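Local coordinates for protein (thiaminase I) (PDB 3THI) that degrades thiamin as a transferase, probably by replacing its thiazole group with another nucleophile, and has a fold related to periplasmic binding proteins, at residues 110-115 with 220-226; 119-125 with 248-254; 146-151 with 195-199. One frame throughout, in Å; residues are numbered along the deposited sequence.

Contact 1 of 3, residues 110-115 with 220-226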
loop_
_atom_site.group_PDB
_atom_site.type_symbol
_atom_site.label_atom_id
_atom_site.label_comp_id
_atom_site.label_asym_id
_atom_site.label_seq_id
_atom_site.Cartn_x
_atom_site.Cartn_y
_atom_site.Cartn_z
ATOM N N PHE A 110 -4.450 -12.714 7.331
ATOM C CA PHE A 110 -3.441 -13.640 7.816
ATOM C C PHE A 110 -4.040 -14.538 8.890
ATOM O O PHE A 110 -4.784 -14.089 9.768
ATOM C CB PHE A 110 -2.224 -12.901 8.408
ATOM C CG PHE A 110 -1.361 -12.223 7.390
ATOM C CD1 PHE A 110 -0.400 -12.939 6.686
ATOM C CD2 PHE A 110 -1.494 -10.859 7.146
ATOM C CE1 PHE A 110 0.420 -12.306 5.752
ATOM C CE2 PHE A 110 -0.680 -10.216 6.218
ATOM C CZ PHE A 110 0.282 -10.947 5.518
ATOM N N TYR A 111 -3.750 -15.824 8.781
ATOM C CA TYR A 111 -4.220 -16.775 9.770
ATOM C C TYR A 111 -3.115 -17.789 9.997
ATOM O O TYR A 111 -2.121 -17.814 9.263
ATOM C CB TYR A 111 -5.524 -17.442 9.343
ATOM C CG TYR A 111 -5.477 -18.147 8.014
ATOM C CD1 TYR A 111 -5.666 -17.443 6.820
ATOM C CD2 TYR A 111 -5.286 -19.531 7.946
ATOM C CE1 TYR A 111 -5.673 -18.095 5.595
ATOM C CE2 TYR A 111 -5.290 -20.196 6.722
ATOM C CZ TYR A 111 -5.487 -19.474 5.552
ATOM O OH TYR A 111 -5.520 -20.134 4.347
ATOM N N ARG A 112 -3.257 -18.590 11.042
ATOM C CA ARG A 112 -2.239 -19.573 11.346
ATOM C C ARG A 112 -2.432 -20.879 10.595
ATOM O O ARG A 112 -3.555 -21.292 10.316
ATOM C CB ARG A 112 -2.142 -19.773 12.855
ATOM C CG ARG A 112 -1.921 -18.449 13.560
ATOM C CD ARG A 112 -1.003 -18.568 14.751
ATOM N NE ARG A 112 -0.704 -17.251 15.306
ATOM C CZ ARG A 112 -1.601 -16.478 15.911
ATOM N NH1 ARG A 112 -2.856 -16.896 16.044
ATOM N NH2 ARG A 112 -1.249 -15.290 16.378
ATOM N N LYS A 113 -1.300 -21.473 10.231
ATOM C CA LYS A 113 -1.195 -22.720 9.487
ATOM C C LYS A 113 -2.311 -23.754 9.682
ATOM O O LYS A 113 -3.011 -24.098 8.724
ATOM C CB LYS A 113 0.170 -23.352 9.784
ATOM C CG LYS A 113 0.397 -24.686 9.127
ATOM C CD LYS A 113 1.719 -25.278 9.550
ATOM C CE LYS A 113 2.875 -24.524 8.939
ATOM N NZ LYS A 113 4.129 -25.281 9.140
ATOM N N GLY A 114 -2.477 -24.240 10.911
ATOM C CA GLY A 114 -3.490 -25.249 11.180
ATOM C C GLY A 114 -4.913 -24.765 11.378
ATOM O O GLY A 114 -5.804 -25.562 11.700
ATOM N N ASP A 115 -5.138 -23.468 11.186
ATOM C CA ASP A 115 -6.466 -22.888 11.358
ATOM C C ASP A 115 -7.215 -22.915 10.023
ATOM O O ASP A 115 -7.420 -21.886 9.385
ATOM C CB ASP A 115 -6.334 -21.455 11.882
ATOM C CG ASP A 115 -7.587 -20.956 12.569
ATOM O OD1 ASP A 115 -8.669 -21.557 12.406
ATOM O OD2 ASP A 115 -7.486 -19.940 13.279
ATOM N N PHE A 220 1.189 -10.830 16.217
ATOM C CA PHE A 220 0.597 -12.008 15.602
ATOM C C PHE A 220 1.568 -13.194 15.622
ATOM O O PHE A 220 1.186 -14.305 15.996
ATOM C CB PHE A 220 0.148 -11.686 14.173
ATOM C CG PHE A 220 -0.868 -12.648 13.634
ATOM C CD1 PHE A 220 -2.113 -12.769 14.239
ATOM C CD2 PHE A 220 -0.579 -13.445 12.534
ATOM C CE1 PHE A 220 -3.052 -13.671 13.749
ATOM C CE2 PHE A 220 -1.515 -14.348 12.043
ATOM C CZ PHE A 220 -2.752 -14.458 12.653
ATOM N N ALA A 221 2.827 -12.935 15.258
ATOM C CA ALA A 221 3.870 -13.958 15.228
ATOM C C ALA A 221 4.131 -14.519 16.622
ATOM O O ALA A 221 4.463 -15.695 16.783
ATOM C CB ALA A 221 5.145 -13.381 14.645
ATOM N N GLN A 222 3.990 -13.659 17.623
ATOM C CA GLN A 222 4.176 -14.037 19.014
ATOM C C GLN A 222 3.006 -14.883 19.532
ATOM O O GLN A 222 3.124 -15.523 20.581
ATOM C CB GLN A 222 4.353 -12.786 19.869
ATOM C CG GLN A 222 5.694 -12.085 19.687
ATOM C CD GLN A 222 6.707 -12.519 20.724
ATOM O OE1 GLN A 222 6.422 -12.499 21.920
ATOM N NE2 GLN A 222 7.893 -12.926 20.277
ATOM N N GLY A 223 1.880 -14.880 18.808
ATOM C CA GLY A 223 0.726 -15.680 19.203
ATOM C C GLY A 223 -0.542 -14.909 19.538
ATOM O O GLY A 223 -1.599 -15.501 19.790
ATOM N N SER A 224 -0.433 -13.584 19.548
ATOM C CA SER A 224 -1.558 -12.710 19.849
ATOM C C SER A 224 -2.557 -12.713 18.701
ATOM O O SER A 224 -2.155 -12.702 17.526
ATOM C CB SER A 224 -1.056 -11.287 20.086
ATOM O OG SER A 224 -2.127 -10.386 20.284
ATOM N N GLY A 225 -3.844 -12.754 19.053
ATOM C CA GLY A 225 -4.917 -12.746 18.070
ATOM C C GLY A 225 -5.132 -14.056 17.328
ATOM O O GLY A 225 -4.312 -14.972 17.414
ATOM N N ARG A 226 -6.274 -14.188 16.660
ATOM C CA ARG A 226 -6.530 -15.392 15.881
ATOM C C ARG A 226 -6.384 -15.092 14.400
ATOM O O ARG A 226 -5.994 -15.950 13.609
ATOM C CB ARG A 226 -7.920 -15.951 16.137
ATOM C CG ARG A 226 -8.147 -17.205 15.327
ATOM C CD ARG A 226 -9.304 -17.989 15.835
ATOM N NE ARG A 226 -9.578 -19.124 14.976
ATOM C CZ ARG A 226 -10.756 -19.729 14.922
ATOM N NH1 ARG A 226 -11.760 -19.300 15.675
ATOM N NH2 ARG A 226 -10.930 -20.767 14.122
HETATM O O HOH W 1 -5.537 -18.319 12.979
#
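Arg112 lays its guanidinium on one face of the Phe220 ring and spends its N-H groups on carbonyls of the last turn of helix 215-222 and of the chain just after it. The stack is nearly flat: planes 24° apart, Arg112 CZ 4.0 Å from the Phe220 ring centroid and 18° off its normal, which meets the terms of a cation-pi pair. In the guanidinium plane, Arg112 NH2 reaches Phe220 O at 2.7 Å, on a lone pair, and Ser224 O at 3.0 Å from above the carbonyl plane; NH1 takes Gly225 O at 2.8 Å. Phe220 O also accepts from Gly223 N, one bond of the Schellman motif that ends the helix at Gly223, where phi is positive. Phe110 CB, 4.0 Å from Phe220 CE2, continues the packing on the buried side.

The other end is more open, with little apolar packing but a firm ion pair. Arg226, its CG anti to the backbone N and its chain extended to NE, reaches Asp115 although its CB points away. Two nearly straight bonds, Arg226 NE to Asp115 OD2 (2.8 Å) and NH2 to OD1 (2.9 Å), use syn lone pairs, with the planes 6° apart. A water accepts from Arg112 N and donates to Asp115 OD2 and Arg226 O, joining the segments.

Arg226 is thus paired with a carboxylate, whereas Phe220 O and the two carbonyls beyond the helix would be expected to favour the positive charge of Arg112.

Contact 2 of 3, residues 119-125 with 248-254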
loop_
_atom_site.group_PDB
_atom_site.type_symbol
_atom_site.label_atom_id
_atom_site.label_comp_id
_atom_site.label_asym_id
_atom_site.label_seq_id
_atom_site.Cartn_x
_atom_site.Cartn_y
_atom_site.Cartn_z
ATOM N N GLY A 119 -9.243 -20.202 6.969
ATOM C CA GLY A 119 -8.767 -20.315 5.600
ATOM C C GLY A 119 -9.883 -20.239 4.577
ATOM O O GLY A 119 -9.654 -19.890 3.421
ATOM N N GLN A 120 -11.100 -20.561 5.004
ATOM C CA GLN A 120 -12.254 -20.526 4.112
ATOM C C GLN A 120 -13.001 -19.195 4.125
ATOM O O GLN A 120 -13.957 -19.013 3.376
ATOM C CB GLN A 120 -13.208 -21.683 4.433
ATOM C CG GLN A 120 -13.786 -21.666 5.843
ATOM C CD GLN A 120 -14.529 -22.950 6.182
ATOM O OE1 GLN A 120 -14.042 -24.046 5.912
ATOM N NE2 GLN A 120 -15.714 -22.817 6.774
ATOM N N VAL A 121 -12.555 -18.276 4.981
ATOM C CA VAL A 121 -13.150 -16.947 5.121
ATOM C C VAL A 121 -12.792 -16.064 3.930
ATOM O O VAL A 121 -11.614 -15.855 3.635
ATOM C CB VAL A 121 -12.677 -16.260 6.427
ATOM C CG1 VAL A 121 -13.154 -14.819 6.479
ATOM C CG2 VAL A 121 -13.189 -17.017 7.631
ATOM N N ASP A 122 -13.817 -15.540 3.258
ATOM C CA ASP A 122 -13.619 -14.687 2.088
ATOM C C ASP A 122 -13.951 -13.219 2.314
ATOM O O ASP A 122 -13.506 -12.363 1.549
ATOM C CB ASP A 122 -14.430 -15.209 0.901
ATOM C CG ASP A 122 -14.029 -16.610 0.488
ATOM O OD1 ASP A 122 -12.808 -16.889 0.411
ATOM O OD2 ASP A 122 -14.939 -17.433 0.240
ATOM N N ASN A 123 -14.772 -12.933 3.326
ATOM C CA ASN A 123 -15.141 -11.553 3.644
ATOM C C ASN A 123 -15.180 -11.327 5.148
ATOM O O ASN A 123 -15.068 -12.285 5.925
ATOM C CB ASN A 123 -16.460 -11.150 2.972
ATOM C CG ASN A 123 -17.629 -11.997 3.405
ATOM O OD1 ASN A 123 -18.146 -11.835 4.501
ATOM N ND2 ASN A 123 -18.066 -12.896 2.534
ATOM N N ILE A 124 -15.337 -10.064 5.555
ATOM C CA ILE A 124 -15.343 -9.706 6.977
ATOM C C ILE A 124 -16.523 -10.249 7.792
ATOM O O ILE A 124 -16.382 -10.511 8.987
ATOM C CB ILE A 124 -15.196 -8.166 7.196
ATOM C CG1 ILE A 124 -16.352 -7.412 6.531
ATOM C CG2 ILE A 124 -13.840 -7.685 6.667
ATOM C CD1 ILE A 124 -16.439 -5.952 6.911
ATOM N N TYR A 125 -17.671 -10.434 7.142
ATOM C CA TYR A 125 -18.850 -10.971 7.815
ATOM C C TYR A 125 -18.667 -12.459 8.081
ATOM O O TYR A 125 -19.123 -12.975 9.098
ATOM C CB TYR A 125 -20.114 -10.684 7.005
ATOM C CG TYR A 125 -20.402 -9.197 6.901
ATOM C CD1 TYR A 125 -21.000 -8.510 7.962
ATOM C CD2 TYR A 125 -20.024 -8.465 5.768
ATOM C CE1 TYR A 125 -21.207 -7.130 7.906
ATOM C CE2 TYR A 125 -20.232 -7.080 5.704
ATOM C CZ TYR A 125 -20.823 -6.421 6.782
ATOM O OH TYR A 125 -21.020 -5.054 6.749
ATOM N N LYS A 248 -4.544 -14.636 2.560
ATOM C CA LYS A 248 -5.430 -14.660 1.408
ATOM C C LYS A 248 -6.154 -13.332 1.399
ATOM O O LYS A 248 -6.249 -12.668 2.436
ATOM C CB LYS A 248 -6.457 -15.801 1.525
ATOM C CG LYS A 248 -7.383 -15.703 2.736
ATOM C CD LYS A 248 -8.372 -16.843 2.767
ATOM C CE LYS A 248 -9.314 -16.792 1.571
ATOM N NZ LYS A 248 -10.351 -17.863 1.631
ATOM N N PRO A 249 -6.617 -12.891 0.220
ATOM C CA PRO A 249 -7.332 -11.621 0.161
ATOM C C PRO A 249 -8.627 -11.771 0.955
ATOM O O PRO A 249 -9.104 -12.884 1.190
ATOM C CB PRO A 249 -7.616 -11.464 -1.334
ATOM C CG PRO A 249 -6.477 -12.183 -1.963
ATOM C CD PRO A 249 -6.410 -13.429 -1.134
ATOM N N ILE A 250 -9.159 -10.648 1.408
ATOM C CA ILE A 250 -10.389 -10.642 2.169
ATOM C C ILE A 250 -11.189 -9.425 1.727
ATOM O O ILE A 250 -10.643 -8.331 1.548
ATOM C CB ILE A 250 -10.109 -10.666 3.710
ATOM C CG1 ILE A 250 -11.426 -10.666 4.491
ATOM C CG2 ILE A 250 -9.164 -9.521 4.119
ATOM C CD1 ILE A 250 -11.266 -11.104 5.912
ATOM N N SER A 251 -12.465 -9.652 1.439
ATOM C CA SER A 251 -13.350 -8.591 0.982
ATOM C C SER A 251 -14.120 -7.977 2.151
ATOM O O SER A 251 -14.346 -8.640 3.162
ATOM C CB SER A 251 -14.317 -9.151 -0.065
ATOM O OG SER A 251 -15.177 -8.136 -0.549
ATOM N N SER A 252 -14.492 -6.706 2.025
ATOM C CA SER A 252 -15.251 -6.029 3.078
ATOM C C SER A 252 -16.758 -6.222 2.859
ATOM O O SER A 252 -17.581 -5.848 3.707
ATOM C CB SER A 252 -14.882 -4.541 3.162
ATOM O OG SER A 252 -14.997 -3.904 1.898
ATOM N N SER A 253 -17.102 -6.833 1.728
ATOM C CA SER A 253 -18.486 -7.120 1.386
ATOM C C SER A 253 -18.627 -8.553 0.860
ATOM O O SER A 253 -17.683 -9.138 0.335
ATOM C CB SER A 253 -19.000 -6.106 0.363
ATOM O OG SER A 253 -18.093 -5.978 -0.713
ATOM N N ALA A 254 -19.814 -9.122 1.025
ATOM C CA ALA A 254 -20.071 -10.483 0.574
ATOM C C ALA A 254 -20.534 -10.576 -0.886
ATOM O O ALA A 254 -20.293 -11.577 -1.558
ATOM C CB ALA A 254 -21.087 -11.148 1.483
#
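Lys248 sets out with CG between its backbone N and carbonyl carbon (chi1 61°) and bends at chi3 (-64°), a course that brings NZ to the carbonyls of Gly119 and Val121 and to the Asp122 carboxylate. Asp122, with CG anti to its carbonyl carbon, swings OD1 toward Lys248 although its CB points away; OD1 comes to 2.9 Å from Lys248 NZ, met nearly along the C-O axis, in a salt bridge. The same NZ donates to Gly119 O at 2.8 Å and, weakly, to Val121 O at 3.1 Å, while Lys248 CE lies 3.2 Å from Val121 O. One charge thereby gathers three oxygens from a short run of chain. Without the ammonium, as with an alanine here, the Asp122 carboxylate would probably lose its cationic mate and the Gly119 and Val121 carbonyls this donor.

Further along, the backbones form a single beta bridge between Asn123 and Ser251. Ser251 N reaches Asp122 O in an almost straight bond (2.9 Å, 175°), and Ser251 O accepts from Ile124 N at 3.0 Å; the close approach of Asn123 CA to that oxygen adds a CA-H...O contact. Asn123 is the N-cap of helix 124-131: its OD1 accepts weakly from Tyr125 N and also from Glu126 N. The bridge thus ties an N-capped helix start to the 248-254 loop. Apolar contacts are sparser, with Ile250 CD1 lying 4.2 Å from Val121 CG1.

Val121 and Ile250 both also touch Leu109 of strand 96-112 and Leu127 of helix 124-131. Ile124 packs against helix 186-199 through Leu195 and Met198, and Ser252 touches helix 154-169, placing the bridge where these helices meet the loop after strand 245-248.

Contact 3 of 3, residues 146-151 with 195-199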
loop_
_atom_site.group_PDB
_atom_site.type_symbol
_atom_site.label_atom_id
_atom_site.label_comp_id
_atom_site.label_asym_id
_atom_site.label_seq_id
_atom_site.Cartn_x
_atom_site.Cartn_y
_atom_site.Cartn_z
ATOM N N GLY A 146 -9.484 -13.052 18.651
ATOM C CA GLY A 146 -9.777 -11.809 17.974
ATOM C C GLY A 146 -9.002 -11.455 16.728
ATOM O O GLY A 146 -8.188 -12.231 16.212
ATOM N N LEU A 147 -9.296 -10.253 16.244
ATOM C CA LEU A 147 -8.681 -9.693 15.057
ATOM C C LEU A 147 -7.638 -8.641 15.373
ATOM O O LEU A 147 -7.843 -7.785 16.232
ATOM C CB LEU A 147 -9.750 -9.042 14.170
ATOM C CG LEU A 147 -9.223 -8.242 12.971
ATOM C CD1 LEU A 147 -8.605 -9.185 11.949
ATOM C CD2 LEU A 147 -10.339 -7.420 12.352
ATOM N N LEU A 148 -6.514 -8.718 14.672
ATOM C CA LEU A 148 -5.462 -7.723 14.803
ATOM C C LEU A 148 -5.553 -6.910 13.519
ATOM O O LEU A 148 -5.507 -7.469 12.426
ATOM C CB LEU A 148 -4.078 -8.374 14.900
ATOM C CG LEU A 148 -3.581 -8.793 16.286
ATOM C CD1 LEU A 148 -2.281 -9.558 16.157
ATOM C CD2 LEU A 148 -3.358 -7.551 17.105
ATOM N N ILE A 149 -5.779 -5.609 13.656
ATOM C CA ILE A 149 -5.853 -4.738 12.498
ATOM C C ILE A 149 -5.561 -3.293 12.868
ATOM O O ILE A 149 -5.998 -2.793 13.901
ATOM C CB ILE A 149 -7.215 -4.826 11.772
ATOM C CG1 ILE A 149 -7.149 -4.062 10.441
ATOM C CG2 ILE A 149 -8.332 -4.302 12.661
ATOM C CD1 ILE A 149 -8.446 -4.040 9.649
ATOM N N ASN A 150 -4.766 -2.649 12.029
ATOM C CA ASN A 150 -4.406 -1.261 12.222
ATOM C C ASN A 150 -5.477 -0.366 11.594
ATOM O O ASN A 150 -5.669 -0.350 10.373
ATOM C CB ASN A 150 -3.031 -0.988 11.594
ATOM C CG ASN A 150 -2.536 0.418 11.852
ATOM O OD1 ASN A 150 -3.280 1.269 12.333
ATOM N ND2 ASN A 150 -1.270 0.664 11.544
ATOM N N MET A 151 -6.207 0.337 12.447
ATOM C CA MET A 151 -7.238 1.249 11.984
ATOM C C MET A 151 -7.016 2.603 12.641
ATOM O O MET A 151 -7.925 3.409 12.729
ATOM C CB MET A 151 -8.632 0.695 12.291
ATOM C CG MET A 151 -9.005 -0.476 11.398
ATOM S SD MET A 151 -10.675 -1.110 11.613
ATOM C CE MET A 151 -11.649 0.126 10.778
ATOM N N LEU A 195 -15.275 -4.484 11.961
ATOM C CA LEU A 195 -13.838 -4.688 12.082
ATOM C C LEU A 195 -13.347 -4.237 13.449
ATOM O O LEU A 195 -12.540 -4.917 14.075
ATOM C CB LEU A 195 -13.103 -3.900 11.008
ATOM C CG LEU A 195 -13.177 -4.411 9.582
ATOM C CD1 LEU A 195 -12.657 -3.345 8.651
ATOM C CD2 LEU A 195 -12.384 -5.707 9.456
ATOM N N ILE A 196 -13.803 -3.063 13.875
ATOM C CA ILE A 196 -13.442 -2.505 15.172
ATOM C C ILE A 196 -13.982 -3.424 16.265
ATOM O O ILE A 196 -13.309 -3.704 17.260
ATOM C CB ILE A 196 -14.021 -1.084 15.323
ATOM C CG1 ILE A 196 -13.277 -0.125 14.384
ATOM C CG2 ILE A 196 -13.961 -0.626 16.770
ATOM C CD1 ILE A 196 -13.973 1.214 14.168
ATOM N N ASN A 197 -15.191 -3.922 16.044
ATOM C CA ASN A 197 -15.825 -4.826 16.988
ATOM C C ASN A 197 -15.002 -6.114 17.163
ATOM O O ASN A 197 -14.894 -6.657 18.274
ATOM C CB ASN A 197 -17.236 -5.173 16.509
ATOM C CG ASN A 197 -18.024 -5.925 17.551
ATOM O OD1 ASN A 197 -18.242 -5.427 18.661
ATOM N ND2 ASN A 197 -18.429 -7.135 17.219
ATOM N N MET A 198 -14.430 -6.599 16.064
ATOM C CA MET A 198 -13.622 -7.817 16.101
ATOM C C MET A 198 -12.230 -7.617 16.709
ATOM O O MET A 198 -11.711 -8.492 17.410
ATOM C CB MET A 198 -13.490 -8.415 14.693
ATOM C CG MET A 198 -14.816 -8.916 14.110
ATOM S SD MET A 198 -14.591 -9.894 12.612
ATOM C CE MET A 198 -14.757 -8.600 11.297
ATOM N N ALA A 199 -11.651 -6.448 16.454
ATOM C CA ALA A 199 -10.311 -6.105 16.921
ATOM C C ALA A 199 -10.246 -5.474 18.305
ATOM O O ALA A 199 -9.274 -5.672 19.042
ATOM C CB ALA A 199 -9.640 -5.185 15.906
HETATM O O HOH W 2 -6.810 -6.070 17.848
#
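Leu147 and Ala199 bring strand and helix backbones to a CA-CA distance of 4.4 Å, and the polar contacts gather there. Leu147 N donates to Met198 O at 3.2 Å; the bond is straight at the hydrogen (168°), but the donor stands above the carbonyl plane, away from the lone pairs. Leu147 O in turn lies 3.1 Å from Ala199 CA, a CA-H...O contact.

The apolar contacts spread along the strand and beyond it. Leu147 CD2 meets Leu195 CD2 at 3.9 Å, and its CB rests against Met198 CB. With CG1 anti to the backbone N (chi1 -171°), Ile149 sends CD1 towards Leu195, leaving CG2 to touch Ala199 CB at 3.6 Å. Met151 crosses Leu195 at about a right angle, with SD 3.7 Å from Leu195 CB and 3.9 Å from Ile196 CG1.

The axes of strand 147-149 and helix 195-199 run at 117° to each other. Strand 147-149 pairs in parallel with strand 227-231, whose Ile229 touches Leu147, Ile149 and Leu195. A helix thus packs on a parallel strand pair, consistent with a periplasmic-binding-protein-like fold, and Met160 of helix 154-169 and Ile131 of helix 124-131 border the same buried layer.

Overall arrangement
Contact 3 is the buried member of the three, its side-chain chemistry wholly apolar; contacts 1 and 2 are only partly buried and each include an ion pair. The two differ in kind: contact 1 ties the end of strand 96-112 to a helix C-terminus through arginines, contact 2 ties a helix N-terminus to a loop through backbone bonds and a lysine. Tyr111 joins them, its CZ packing on Gly119 CA. Contacts 1 and 3 adjoin where Arg226 and Gly146 lead into the paired strands 227-231 and 147-149; Arg226 N probably bonds to Gly146 O. Ile124 of contact 2 packs on Leu195 and Met198 of contact 3. All three lie on one side of the chain's centre.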